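PDB 6IO1: aminotransferase, class III from Thermomicrobium roseum, which acts as a thermostable (S)-enantioselective omega-transaminase, using a pyridoxal 5'-phosphate cofactor to move amino groups between substrates. Local coordinates for residues R133-L138 and A308-S313; P142-I147 and T220-I225; A355-E360 and A433-L438; R411-R416 and E440-A445. All blocks are in the same frame, centred on the assembly; numbering follows the deposited sequence.

How the contacts relate
From the N terminus, contact 1 comes first: residues 133-138, at the end of helix 121-138, meet residues 308-313 and close the longest loop. Within that loop lies contact 2, in which residues 142-147, next in the chain, pair with residues 220-225 in the mixed, mainly parallel sheet. These two touch: Arg133 NE meets Val145 O, and Trp136 NE1 meets Ala222 O, tying helix to sheet. Contacts 3 and 4 follow later in the chain, on the other side of its centre. Their segments alternate, so the loops cross, and both use helix 432-450. Leu438 joins them by packing on Ile413 and Val415 of the second sheet. Centres of contacts 1 and 3 lie about 47 Å apart.

Contact 1. Residues R133-L138 and A308-S313; sequences RYYWWL and AETLAS
Tyr134, Tyr135 and Leu138 meet Thr310 and Leu311 where helix segments 133-138 and 308-312 cross at 62°, their axes 9.6 Å apart at the closest approach. Leu311 CD2 lies against two partners, 3.7 Å from Leu138 CD1 and equally near Tyr134 CD2, reaching that ring obliquely. Leu138 CD1 in turn covers one face of the Tyr134 ring, offset toward its rim, so ring and two methyls form one apolar cluster. Beside it the Thr310 and Tyr135 side chains cross at about a right angle; Thr310 CG2, anti to the backbone N, touches Tyr135 CD1 and Leu138 CB, while OG1 comes 3.4 Å from Tyr135 CE1. That hydroxyl is hydrogen-bonded to Glu306 O and Lys139 NZ. No direct hydrogen bond joins the two segments, but a water in the plane of the Tyr134 ring links Tyr134 OH (2.7 Å from the water) to Leu311 O, donating to the carbonyl. Arg316 NH2 also bonds Tyr134 OH. Across the dimer interface, Phe174 of the second subunit meets the Tyr134 ring and Leu26 of the same subunit packs on Leu311. Tyr135 OH bonds Glu306, and the Tyr135 side chain packs on Leu256 of strand 256-260, beside the end of helix 121-138.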
loop_
_atom_site.group_PDB
_atom_site.type_symbol
_atom_site.label_atom_id
_atom_site.label_comp_id
_atom_site.label_asym_id
_atom_site.label_seq_id
_atom_site.Cartn_x
_atom_site.Cartn_y
_atom_site.Cartn_z
ATOM N N ARG B 133 -3.372 -1.819 18.820
ATOM C CA ARG B 133 -2.442 -2.533 19.691
ATOM C C ARG B 133 -1.485 -1.568 20.387
ATOM O O ARG B 133 -1.212 -1.709 21.585
ATOM C CB ARG B 133 -1.684 -3.591 18.890
ATOM C CG ARG B 133 -2.578 -4.743 18.454
ATOM C CD ARG B 133 -1.904 -5.667 17.456
ATOM N NE ARG B 133 -2.581 -6.959 17.394
ATOM C CZ ARG B 133 -2.354 -7.883 16.467
ATOM N NH1 ARG B 133 -1.472 -7.658 15.503
ATOM N NH2 ARG B 133 -3.020 -9.029 16.496
ATOM N N TYR B 134 -0.976 -0.575 19.655
ATOM C CA TYR B 134 -0.086 0.427 20.235
ATOM C C TYR B 134 -0.803 1.269 21.283
ATOM O O TYR B 134 -0.203 1.673 22.284
ATOM C CB TYR B 134 0.474 1.308 19.118
ATOM C CG TYR B 134 1.449 2.373 19.557
ATOM C CD1 TYR B 134 2.584 2.052 20.289
ATOM C CD2 TYR B 134 1.241 3.704 19.220
ATOM C CE1 TYR B 134 3.479 3.029 20.681
ATOM C CE2 TYR B 134 2.129 4.685 19.606
ATOM C CZ TYR B 134 3.247 4.345 20.336
ATOM O OH TYR B 134 4.131 5.325 20.723
ATOM N N TYR B 135 -2.085 1.560 21.056
ATOM C CA TYR B 135 -2.880 2.308 22.022
ATOM C C TYR B 135 -2.981 1.549 23.333
ATOM O O TYR B 135 -2.761 2.113 24.413
ATOM C CB TYR B 135 -4.267 2.586 21.438
ATOM C CG TYR B 135 -5.319 3.041 22.430
ATOM C CD1 TYR B 135 -5.501 4.389 22.706
ATOM C CD2 TYR B 135 -6.148 2.125 23.069
ATOM C CE1 TYR B 135 -6.466 4.813 23.602
ATOM C CE2 TYR B 135 -7.114 2.539 23.969
ATOM C CZ TYR B 135 -7.269 3.884 24.230
ATOM O OH TYR B 135 -8.229 4.301 25.122
ATOM N N TRP B 136 -3.318 0.260 23.261
ATOM C CA TRP B 136 -3.376 -0.533 24.487
ATOM C C TRP B 136 -1.997 -0.679 25.125
ATOM O O TRP B 136 -1.877 -0.716 26.355
ATOM C CB TRP B 136 -4.009 -1.894 24.212
ATOM C CG TRP B 136 -5.484 -1.790 23.983
ATOM C CD1 TRP B 136 -6.165 -2.166 22.865
ATOM C CD2 TRP B 136 -6.463 -1.252 24.886
ATOM N NE1 TRP B 136 -7.506 -1.908 23.016
ATOM C CE2 TRP B 136 -7.715 -1.346 24.248
ATOM C CE3 TRP B 136 -6.401 -0.706 26.173
ATOM C CZ2 TRP B 136 -8.894 -0.915 24.851
ATOM C CZ3 TRP B 136 -7.574 -0.277 26.769
ATOM C CH2 TRP B 136 -8.804 -0.385 26.108
ATOM N N TRP B 137 -0.946 -0.766 24.305
ATOM C CA TRP B 137 0.414 -0.834 24.838
ATOM C C TRP B 137 0.763 0.424 25.626
ATOM O O TRP B 137 1.360 0.345 26.706
ATOM C CB TRP B 137 1.406 -1.049 23.693
ATOM C CG TRP B 137 2.833 -1.254 24.120
ATOM C CD1 TRP B 137 3.389 -2.408 24.592
ATOM C CD2 TRP B 137 3.888 -0.285 24.088
ATOM N NE1 TRP B 137 4.721 -2.213 24.867
ATOM C CE2 TRP B 137 5.053 -0.919 24.566
ATOM C CE3 TRP B 137 3.960 1.059 23.707
ATOM C CZ2 TRP B 137 6.273 -0.256 24.673
ATOM C CZ3 TRP B 137 5.174 1.716 23.814
ATOM C CH2 TRP B 137 6.314 1.058 24.293
ATOM N N LEU B 138 0.400 1.595 25.097
ATOM C CA LEU B 138 0.654 2.848 25.800
ATOM C C LEU B 138 -0.147 2.940 27.092
ATOM O O LEU B 138 0.269 3.626 28.033
ATOM C CB LEU B 138 0.327 4.032 24.891
ATOM C CG LEU B 138 1.311 4.321 23.756
ATOM C CD1 LEU B 138 0.748 5.383 22.827
ATOM C CD2 LEU B 138 2.660 4.752 24.307
ATOM N N ALA B 308 -6.048 9.485 19.756
ATOM C CA ALA B 308 -5.009 10.411 19.320
ATOM C C ALA B 308 -4.309 11.058 20.506
ATOM O O ALA B 308 -3.089 11.252 20.482
ATOM C CB ALA B 308 -5.607 11.476 18.407
ATOM N N GLU B 309 -5.066 11.428 21.541
ATOM C CA GLU B 309 -4.461 12.009 22.735
ATOM C C GLU B 309 -3.530 11.014 23.413
ATOM O O GLU B 309 -2.427 11.374 23.846
ATOM C CB GLU B 309 -5.556 12.465 23.699
ATOM C CG GLU B 309 -5.056 13.253 24.895
ATOM C CD GLU B 309 -4.805 14.709 24.566
ATOM O OE1 GLU B 309 -5.367 15.199 23.563
ATOM O OE2 GLU B 309 -4.048 15.365 25.312
ATOM N N THR B 310 -3.953 9.750 23.497
ATOM C CA THR B 310 -3.095 8.719 24.072
ATOM C C THR B 310 -1.809 8.570 23.268
ATOM O O THR B 310 -0.712 8.505 23.835
ATOM C CB THR B 310 -3.845 7.387 24.141
ATOM O OG1 THR B 310 -4.954 7.507 25.041
ATOM C CG2 THR B 310 -2.922 6.279 24.629
ATOM N N LEU B 311 -1.929 8.520 21.938
ATOM C CA LEU B 311 -0.745 8.394 21.092
ATOM C C LEU B 311 0.182 9.594 21.249
ATOM O O LEU B 311 1.406 9.436 21.339
ATOM C CB LEU B 311 -1.154 8.229 19.628
ATOM C CG LEU B 311 -1.947 6.991 19.197
ATOM C CD1 LEU B 311 -1.613 6.628 17.757
ATOM C CD2 LEU B 311 -1.698 5.805 20.119
ATOM N N ALA B 312 -0.379 10.803 21.284
ATOM C CA ALA B 312 0.408 12.025 21.375
ATOM C C ALA B 312 0.910 12.311 22.783
ATOM O O ALA B 312 1.670 13.270 22.966
ATOM C CB ALA B 312 -0.411 13.215 20.871
ATOM N N SER B 313 0.511 11.517 23.776
ATOM C CA SER B 313 1.006 11.723 25.131
ATOM C C SER B 313 2.392 11.130 25.355
ATOM O O SER B 313 3.008 11.415 26.388
ATOM C CB SER B 313 0.026 11.129 26.146
ATOM O OG SER B 313 0.144 9.718 26.203
HETATM O O HOH W 1 3.222 7.751 19.885
#

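Contact 2. Residues P142-I147 and T220-I225; sequences PERVKI and TIAAFI
Lys146 and Ile221, then Ile147 and Ala223, pair as neighbours in parallel strands; the register slips by one residue between the pairs, a beta bulge that takes in Ala222. Backbone hydrogen bonds hold this start of the ladder. Lys146 N donates to Thr220 O (2.9 Å), Ala222 N donates to Lys146 O (2.8 Å), and Val145 N adds a weak bond to the same Thr220 carbonyl. Side-chain polar contacts flank them. Arg144, centre of an inverse gamma turn, has CG anti to its backbone N (chi1 -159°) and an extended chain to NE, which donates to Ile221 O at 2.9 Å in a nearly straight bond of 166°. The oxygen lies in the guanidinium plane, whereas NE stands above the carbonyl plane. NH1 and NH2 are bonded to Tyr253 O and Gln141 OE1, and Trp136 adds a cation-pi contact, so the guanidinium is held on several sides. Lys146 runs alongside Thr220, pointing the same way; its NZ bonds Thr220 OG1 only weakly, its salt bridge being to Glu216, while Thr220 OG1 is also bonded to Gly217 O. Apolar contacts lie further along: Ile147 CG2 meets Ile225 CG2 at 3.8 Å, and Ile147 CD1 reaches Ala223 CB. Strands 146-150 and 221-226 are neighbours in the seven-stranded, mostly parallel sheet characteristic of the large domain of fold type I pyridoxal-phosphate enzymes; the Ile225 side chain lies about 8 Å from the bound 4'-deoxy-4'-aminopyridoxal-5'-phosphate.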
loop_
_atom_site.group_PDB
_atom_site.type_symbol
_atom_site.label_atom_id
_atom_site.label_comp_id
_atom_site.label_asym_id
_atom_site.label_seq_id
_atom_site.Cartn_x
_atom_site.Cartn_y
_atom_site.Cartn_z
ATOM N N PRO B 142 -0.065 -4.500 27.589
ATOM C CA PRO B 142 0.614 -5.106 26.432
ATOM C C PRO B 142 0.006 -6.422 25.970
ATOM O O PRO B 142 0.288 -6.845 24.842
ATOM C CB PRO B 142 2.054 -5.299 26.929
ATOM C CG PRO B 142 1.936 -5.376 28.407
ATOM C CD PRO B 142 0.795 -4.479 28.787
ATOM N N GLU B 143 -0.808 -7.085 26.791
ATOM C CA GLU B 143 -1.417 -8.350 26.403
ATOM C C GLU B 143 -2.703 -8.170 25.607
ATOM O O GLU B 143 -3.273 -9.165 25.146
ATOM C CB GLU B 143 -1.715 -9.203 27.642
ATOM C CG GLU B 143 -0.538 -9.394 28.587
ATOM C CD GLU B 143 0.651 -10.055 27.922
ATOM O OE1 GLU B 143 0.463 -11.112 27.282
ATOM O OE2 GLU B 143 1.774 -9.524 28.044
ATOM N N ARG B 144 -3.172 -6.933 25.445
ATOM C CA ARG B 144 -4.406 -6.638 24.715
ATOM C C ARG B 144 -4.072 -6.468 23.235
ATOM O O ARG B 144 -3.898 -5.359 22.725
ATOM C CB ARG B 144 -5.072 -5.395 25.292
ATOM C CG ARG B 144 -6.550 -5.270 24.989
ATOM C CD ARG B 144 -7.270 -4.494 26.079
ATOM N NE ARG B 144 -8.720 -4.593 25.947
ATOM C CZ ARG B 144 -9.586 -4.100 26.827
ATOM N NH1 ARG B 144 -10.888 -4.247 26.630
ATOM N NH2 ARG B 144 -9.150 -3.468 27.908
ATOM N N VAL B 145 -3.971 -7.599 22.532
ATOM C CA VAL B 145 -3.516 -7.576 21.144
ATOM C C VAL B 145 -4.449 -8.335 20.204
ATOM O O VAL B 145 -4.351 -8.189 18.980
ATOM C CB VAL B 145 -2.087 -8.141 21.035
ATOM C CG1 VAL B 145 -1.109 -7.287 21.832
ATOM C CG2 VAL B 145 -2.051 -9.586 21.506
ATOM N N LYS B 146 -5.351 -9.147 20.751
ATOM C CA LYS B 146 -6.216 -9.967 19.908
ATOM C C LYS B 146 -7.178 -9.104 19.098
ATOM O O LYS B 146 -7.694 -8.100 19.588
ATOM C CB LYS B 146 -7.000 -10.965 20.759
ATOM C CG LYS B 146 -6.131 -11.954 21.514
ATOM C CD LYS B 146 -6.978 -12.968 22.265
ATOM C CE LYS B 146 -6.135 -13.784 23.230
ATOM N NZ LYS B 146 -6.974 -14.656 24.096
ATOM N N ILE B 147 -7.437 -9.507 17.858
ATOM C CA ILE B 147 -8.321 -8.770 16.964
ATOM C C ILE B 147 -9.501 -9.659 16.603
ATOM O O ILE B 147 -9.314 -10.781 16.117
ATOM C CB ILE B 147 -7.588 -8.295 15.695
ATOM C CG1 ILE B 147 -6.428 -7.368 16.066
ATOM C CG2 ILE B 147 -8.557 -7.593 14.753
ATOM C CD1 ILE B 147 -6.861 -5.973 16.471
ATOM N N THR B 220 -7.676 -9.295 26.863
ATOM C CA THR B 220 -6.713 -9.641 25.827
ATOM C C THR B 220 -7.144 -9.203 24.432
ATOM O O THR B 220 -6.387 -9.403 23.478
ATOM C CB THR B 220 -6.455 -11.152 25.828
ATOM O OG1 THR B 220 -7.648 -11.843 25.432
ATOM C CG2 THR B 220 -6.040 -11.624 27.213
ATOM N N ILE B 221 -8.323 -8.603 24.289
ATOM C CA ILE B 221 -8.878 -8.255 22.984
ATOM C C ILE B 221 -8.724 -6.753 22.777
ATOM O O ILE B 221 -9.360 -5.949 23.466
ATOM C CB ILE B 221 -10.345 -8.689 22.862
ATOM C CG1 ILE B 221 -10.472 -10.195 23.090
ATOM C CG2 ILE B 221 -10.897 -8.305 21.498
ATOM C CD1 ILE B 221 -11.894 -10.706 23.028
ATOM N N ALA B 222 -7.876 -6.377 21.817
ATOM C CA ALA B 222 -7.639 -4.970 21.519
ATOM C C ALA B 222 -8.821 -4.338 20.793
ATOM O O ALA B 222 -9.256 -3.235 21.146
ATOM C CB ALA B 222 -6.363 -4.821 20.693
ATOM N N ALA B 223 -9.362 -5.012 19.778
ATOM C CA ALA B 223 -10.380 -4.371 18.955
ATOM C C ALA B 223 -11.182 -5.404 18.173
ATOM O O ALA B 223 -10.830 -6.585 18.100
ATOM C CB ALA B 223 -9.750 -3.356 17.993
ATOM N N PHE B 224 -12.279 -4.920 17.592
ATOM C CA PHE B 224 -13.123 -5.647 16.653
ATOM C C PHE B 224 -13.110 -4.868 15.346
ATOM O O PHE B 224 -13.309 -3.649 15.352
ATOM C CB PHE B 224 -14.552 -5.792 17.212
ATOM C CG PHE B 224 -15.581 -6.293 16.216
ATOM C CD1 PHE B 224 -16.112 -5.454 15.243
ATOM C CD2 PHE B 224 -16.055 -7.593 16.292
ATOM C CE1 PHE B 224 -17.060 -5.913 14.346
ATOM C CE2 PHE B 224 -17.007 -8.056 15.398
ATOM C CZ PHE B 224 -17.510 -7.214 14.425
ATOM N N ILE B 225 -12.877 -5.559 14.234
ATOM C CA ILE B 225 -12.826 -4.928 12.920
ATOM C C ILE B 225 -13.902 -5.546 12.036
ATOM O O ILE B 225 -14.069 -6.771 12.013
ATOM C CB ILE B 225 -11.430 -5.053 12.276
ATOM C CG1 ILE B 225 -11.390 -4.304 10.942
ATOM C CG2 ILE B 225 -11.026 -6.514 12.104
ATOM C CD1 ILE B 225 -9.991 -4.044 10.431
#

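Contact 3. Residues A355-E360 and A433-L438; sequences AYLLQE and AECDVL
Leu357 and Cys435 make the close-packed side of this helix pair, whose segments 355-360 and 433-438 run 33° from parallel with axes 10.4 Å apart. Cys435 SG lies 3.7 Å from Leu357 CG, and the leucine spreads both methyls round the cysteine, CD1 near the sulfur and CD2 near CB as well as SG. More loosely, Leu357 CD2 also approaches Leu438 CD2 at 4.2 Å. These buried residues continue into the fold: Leu357 packs on Leu378, Pro426 and Ile439, and Leu438 on Ile413 and Val415 of strand 413-418. Helices 346-361 and 432-450 thus pack together in the small C-terminal part of the fold type I aminotransferase, the second lying on its sheet. Toward solvent the contact turns polar, held by a side-chain bond and a ring edge. Tyr356, partly exposed, has CG anti to its backbone N (chi1 178°), and its ring presents an edge to the other helix, with Cys435 CB 3.9 Å from CD2. From the same ring OH donates to Asp436 OD1 at 2.6 Å, a short bond to the syn lone pair. The carboxylate plane is turned 53° from the ring, while OD1 itself lies near the ring plane. Glu360 CG sits over one face of that ring, 3.6 Å above it and toward the rim; its OE1 remains 6.0 Å from Asp436 OD1, a nearness of like charges that might raise the proton affinity of either.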
loop_
_atom_site.group_PDB
_atom_site.type_symbol
_atom_site.label_atom_id
_atom_site.label_comp_id
_atom_site.label_asym_id
_atom_site.label_seq_id
_atom_site.Cartn_x
_atom_site.Cartn_y
_atom_site.Cartn_z
ATOM N N ALA B 355 -32.066 1.358 -4.815
ATOM C CA ALA B 355 -33.414 0.851 -4.582
ATOM C C ALA B 355 -34.043 0.368 -5.882
ATOM O O ALA B 355 -34.659 -0.705 -5.922
ATOM C CB ALA B 355 -34.279 1.930 -3.931
ATOM N N TYR B 356 -33.880 1.139 -6.960
ATOM C CA TYR B 356 -34.424 0.727 -8.251
ATOM C C TYR B 356 -33.773 -0.563 -8.739
ATOM O O TYR B 356 -34.460 -1.472 -9.226
ATOM C CB TYR B 356 -34.237 1.842 -9.279
ATOM C CG TYR B 356 -34.724 1.478 -10.661
ATOM C CD1 TYR B 356 -36.081 1.390 -10.939
ATOM C CD2 TYR B 356 -33.827 1.219 -11.689
ATOM C CE1 TYR B 356 -36.533 1.056 -12.201
ATOM C CE2 TYR B 356 -34.269 0.884 -12.955
ATOM C CZ TYR B 356 -35.622 0.804 -13.205
ATOM O OH TYR B 356 -36.068 0.471 -14.463
ATOM N N LEU B 357 -32.446 -0.654 -8.627
ATOM C CA LEU B 357 -31.730 -1.848 -9.053
ATOM C C LEU B 357 -32.148 -3.060 -8.236
ATOM O O LEU B 357 -32.342 -4.145 -8.788
ATOM C CB LEU B 357 -30.221 -1.624 -8.945
ATOM C CG LEU B 357 -29.555 -0.827 -10.069
ATOM C CD1 LEU B 357 -28.132 -0.452 -9.690
ATOM C CD2 LEU B 357 -29.574 -1.610 -11.368
ATOM N N LEU B 358 -32.284 -2.901 -6.919
ATOM C CA LEU B 358 -32.725 -4.012 -6.085
ATOM C C LEU B 358 -34.130 -4.453 -6.465
ATOM O O LEU B 358 -34.392 -5.653 -6.601
ATOM C CB LEU B 358 -32.670 -3.619 -4.610
ATOM C CG LEU B 358 -33.000 -4.725 -3.606
ATOM C CD1 LEU B 358 -32.145 -5.955 -3.864
ATOM C CD2 LEU B 358 -32.818 -4.229 -2.180
ATOM N N GLN B 359 -35.038 -3.496 -6.669
ATOM C CA GLN B 359 -36.410 -3.834 -7.034
ATOM C C GLN B 359 -36.453 -4.600 -8.349
ATOM O O GLN B 359 -37.115 -5.639 -8.457
ATOM C CB GLN B 359 -37.256 -2.564 -7.124
ATOM C CG GLN B 359 -38.532 -2.724 -7.937
ATOM C CD GLN B 359 -39.293 -1.421 -8.089
ATOM O OE1 GLN B 359 -39.765 -0.848 -7.107
ATOM N NE2 GLN B 359 -39.415 -0.945 -9.323
ATOM N N GLU B 360 -35.747 -4.101 -9.365
ATOM C CA GLU B 360 -35.786 -4.758 -10.666
ATOM C C GLU B 360 -35.067 -6.106 -10.645
ATOM O O GLU B 360 -35.562 -7.082 -11.217
ATOM C CB GLU B 360 -35.199 -3.835 -11.732
ATOM C CG GLU B 360 -35.995 -2.551 -11.933
ATOM C CD GLU B 360 -37.466 -2.815 -12.200
ATOM O OE1 GLU B 360 -37.772 -3.665 -13.063
ATOM O OE2 GLU B 360 -38.315 -2.178 -11.544
ATOM N N ALA B 433 -31.573 4.886 -17.232
ATOM C CA ALA B 433 -31.374 4.151 -18.468
ATOM C C ALA B 433 -30.169 3.238 -18.363
ATOM O O ALA B 433 -30.215 2.079 -18.797
ATOM C CB ALA B 433 -31.232 5.129 -19.632
ATOM N N GLU B 434 -29.094 3.728 -17.755
ATOM C CA GLU B 434 -27.925 2.888 -17.536
ATOM C C GLU B 434 -28.239 1.739 -16.577
ATOM O O GLU B 434 -27.729 0.623 -16.744
ATOM C CB GLU B 434 -26.777 3.754 -17.023
ATOM C CG GLU B 434 -26.449 4.885 -17.995
ATOM C CD GLU B 434 -25.660 6.013 -17.365
ATOM O OE1 GLU B 434 -25.670 6.131 -16.123
ATOM O OE2 GLU B 434 -25.030 6.786 -18.118
ATOM N N CYS B 435 -29.093 1.987 -15.578
ATOM C CA CYS B 435 -29.527 0.904 -14.701
ATOM C C CYS B 435 -30.264 -0.173 -15.486
ATOM O O CYS B 435 -30.072 -1.367 -15.238
ATOM C CB CYS B 435 -30.414 1.439 -13.576
ATOM S SG CYS B 435 -29.526 2.206 -12.204
ATOM N N ASP B 436 -31.120 0.231 -16.428
ATOM C CA ASP B 436 -31.828 -0.742 -17.256
ATOM C C ASP B 436 -30.860 -1.527 -18.127
ATOM O O ASP B 436 -31.031 -2.738 -18.331
ATOM C CB ASP B 436 -32.854 -0.041 -18.142
ATOM C CG ASP B 436 -34.050 0.441 -17.371
ATOM O OD1 ASP B 436 -34.262 -0.041 -16.239
ATOM O OD2 ASP B 436 -34.794 1.293 -17.900
ATOM N N VAL B 437 -29.847 -0.846 -18.665
ATOM C CA VAL B 437 -28.825 -1.533 -19.448
ATOM C C VAL B 437 -28.157 -2.605 -18.598
ATOM O O VAL B 437 -28.048 -3.770 -19.001
ATOM C CB VAL B 437 -27.799 -0.524 -19.995
ATOM C CG1 VAL B 437 -26.617 -1.251 -20.613
ATOM C CG2 VAL B 437 -28.461 0.407 -20.998
ATOM N N LEU B 438 -27.759 -2.230 -17.380
ATOM C CA LEU B 438 -27.096 -3.167 -16.479
ATOM C C LEU B 438 -28.011 -4.338 -16.140
ATOM O O LEU B 438 -27.592 -5.504 -16.178
ATOM C CB LEU B 438 -26.651 -2.433 -15.213
ATOM C CG LEU B 438 -26.047 -3.242 -14.064
ATOM C CD1 LEU B 438 -24.833 -4.001 -14.537
ATOM C CD2 LEU B 438 -25.683 -2.339 -12.905
#

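Contact 4. Residues R411-R416 and E440-A445; sequences RGIIVR and EGVAAA
Arg411 spreads its guanidinium across Ala444, whose CB lies against one face, 3.2 Å from the plane and offset toward the rim; at NE, Asp448 OD2 completes a salt bridge. Ala444 CB is equally close to Arg411 CD: the arginine chain, extended from CG to NE, runs past the methyl, and chi4 (-70°) then sets CZ, 3.6 Å from Ala444 CB. The contact follows a Schellman motif that ends helix 400-410: Gly412, with positive phi, is its C-prime residue, and Ile413 N bonds Thr408 O. The chain then enters strand 413-418 beside helix 432-450 in the small-domain sheet region of the aminotransferase. Gly441 has no side chain, and Ile413 approaches the helix backbone there, its CD1 4.1 Å from Gly441 C. No hydrogen bond joins the two segments, so the contact rests on carbon packing. Outside them, Thr408 touches both Ile413 and Ala445, and Ala407 touches Ala445. Val442 also packs on Ile422 of strand 421-424. Ile413 CG1 stands between backbone N and carbonyl carbon (chi1 78°), and its CD1 meets Val442 CG2 at 3.3 Å, tighter than usual van der Waals contact.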
loop_
_atom_site.group_PDB
_atom_site.type_symbol
_atom_site.label_atom_id
_atom_site.label_comp_id
_atom_site.label_asym_id
_atom_site.label_seq_id
_atom_site.Cartn_x
_atom_site.Cartn_y
_atom_site.Cartn_z
ATOM N N ARG B 411 -22.002 -9.463 -23.438
ATOM C CA ARG B 411 -23.218 -8.605 -23.496
ATOM C C ARG B 411 -22.906 -7.135 -23.165
ATOM O O ARG B 411 -23.864 -6.382 -22.924
ATOM C CB ARG B 411 -24.359 -9.235 -22.694
ATOM C CG ARG B 411 -25.206 -10.178 -23.537
ATOM C CD ARG B 411 -26.121 -11.097 -22.769
ATOM N NE ARG B 411 -26.587 -12.191 -23.607
ATOM C CZ ARG B 411 -27.444 -12.064 -24.610
ATOM N NH1 ARG B 411 -27.829 -10.865 -25.008
ATOM N NH2 ARG B 411 -27.919 -13.140 -25.207
ATOM N N GLY B 412 -21.627 -6.760 -23.155
ATOM C CA GLY B 412 -21.254 -5.353 -22.921
ATOM C C GLY B 412 -21.330 -4.900 -21.473
ATOM O O GLY B 412 -21.440 -3.684 -21.258
ATOM N N ILE B 413 -21.312 -5.819 -20.507
ATOM C CA ILE B 413 -21.314 -5.350 -19.089
ATOM C C ILE B 413 -20.138 -5.967 -18.326
ATOM O O ILE B 413 -19.873 -7.170 -18.502
ATOM C CB ILE B 413 -22.653 -5.582 -18.362
ATOM C CG1 ILE B 413 -22.827 -7.034 -17.921
ATOM C CG2 ILE B 413 -23.830 -5.077 -19.180
ATOM C CD1 ILE B 413 -23.723 -7.192 -16.719
ATOM N N ILE B 414 -19.472 -5.149 -17.512
ATOM C CA ILE B 414 -18.366 -5.643 -16.648
ATOM C C ILE B 414 -18.895 -5.662 -15.211
ATOM O O ILE B 414 -19.164 -4.585 -14.661
ATOM C CB ILE B 414 -17.117 -4.753 -16.793
ATOM C CG1 ILE B 414 -16.498 -4.882 -18.188
ATOM C CG2 ILE B 414 -16.112 -5.057 -15.693
ATOM C CD1 ILE B 414 -15.409 -3.885 -18.464
ATOM N N VAL B 415 -19.031 -6.864 -14.651
ATOM C CA VAL B 415 -19.524 -7.098 -13.263
ATOM C C VAL B 415 -18.673 -8.213 -12.643
ATOM O O VAL B 415 -17.995 -8.932 -13.398
ATOM C CB VAL B 415 -21.022 -7.454 -13.233
ATOM C CG1 VAL B 415 -21.898 -6.257 -13.557
ATOM C CG2 VAL B 415 -21.344 -8.621 -14.149
ATOM N N ARG B 416 -18.687 -8.331 -11.316
ATOM C CA ARG B 416 -17.876 -9.350 -10.664
ATOM C C ARG B 416 -18.604 -10.687 -10.719
ATOM O O ARG B 416 -19.684 -10.831 -10.146
ATOM C CB ARG B 416 -17.580 -8.946 -9.223
ATOM C CG ARG B 416 -16.820 -9.992 -8.445
ATOM C CD ARG B 416 -15.404 -10.131 -8.968
ATOM N NE ARG B 416 -14.651 -11.155 -8.249
ATOM C CZ ARG B 416 -14.043 -12.184 -8.830
ATOM N NH1 ARG B 416 -14.102 -12.339 -10.145
ATOM N NH2 ARG B 416 -13.378 -13.063 -8.093
ATOM N N GLU B 440 -30.694 -5.567 -17.748
ATOM C CA GLU B 440 -30.980 -6.403 -18.946
ATOM C C GLU B 440 -29.751 -7.250 -19.288
ATOM O O GLU B 440 -29.924 -8.453 -19.568
ATOM C CB GLU B 440 -31.367 -5.511 -20.127
ATOM C CG GLU B 440 -32.688 -4.791 -19.932
ATOM C CD GLU B 440 -33.901 -5.702 -19.841
ATOM O OE1 GLU B 440 -33.736 -6.924 -20.026
ATOM O OE2 GLU B 440 -35.007 -5.187 -19.587
ATOM N N GLY B 441 -28.562 -6.650 -19.230
ATOM C CA GLY B 441 -27.334 -7.386 -19.501
ATOM C C GLY B 441 -27.150 -8.536 -18.526
ATOM O O GLY B 441 -26.829 -9.657 -18.934
ATOM N N VAL B 442 -27.359 -8.279 -17.227
ATOM C CA VAL B 442 -27.181 -9.333 -16.229
ATOM C C VAL B 442 -28.180 -10.462 -16.456
ATOM O O VAL B 442 -27.819 -11.647 -16.415
ATOM C CB VAL B 442 -27.302 -8.744 -14.812
ATOM C CG1 VAL B 442 -27.470 -9.859 -13.778
ATOM C CG2 VAL B 442 -26.085 -7.892 -14.487
ATOM N N ALA B 443 -29.448 -10.116 -16.701
ATOM C CA ALA B 443 -30.469 -11.138 -16.921
ATOM C C ALA B 443 -30.146 -11.983 -18.148
ATOM O O ALA B 443 -30.246 -13.217 -18.117
ATOM C CB ALA B 443 -31.841 -10.481 -17.067
ATOM N N ALA B 444 -29.734 -11.308 -19.226
ATOM C CA ALA B 444 -29.374 -11.991 -20.490
ATOM C C ALA B 444 -28.165 -12.907 -20.260
ATOM O O ALA B 444 -28.192 -14.052 -20.755
ATOM C CB ALA B 444 -29.084 -10.960 -21.553
ATOM N N ALA B 445 -27.167 -12.433 -19.506
ATOM C CA ALA B 445 -25.948 -13.231 -19.228
ATOM C C ALA B 445 -26.329 -14.493 -18.446
ATOM O O ALA B 445 -25.829 -15.580 -18.793
ATOM C CB ALA B 445 -24.957 -12.389 -18.464
#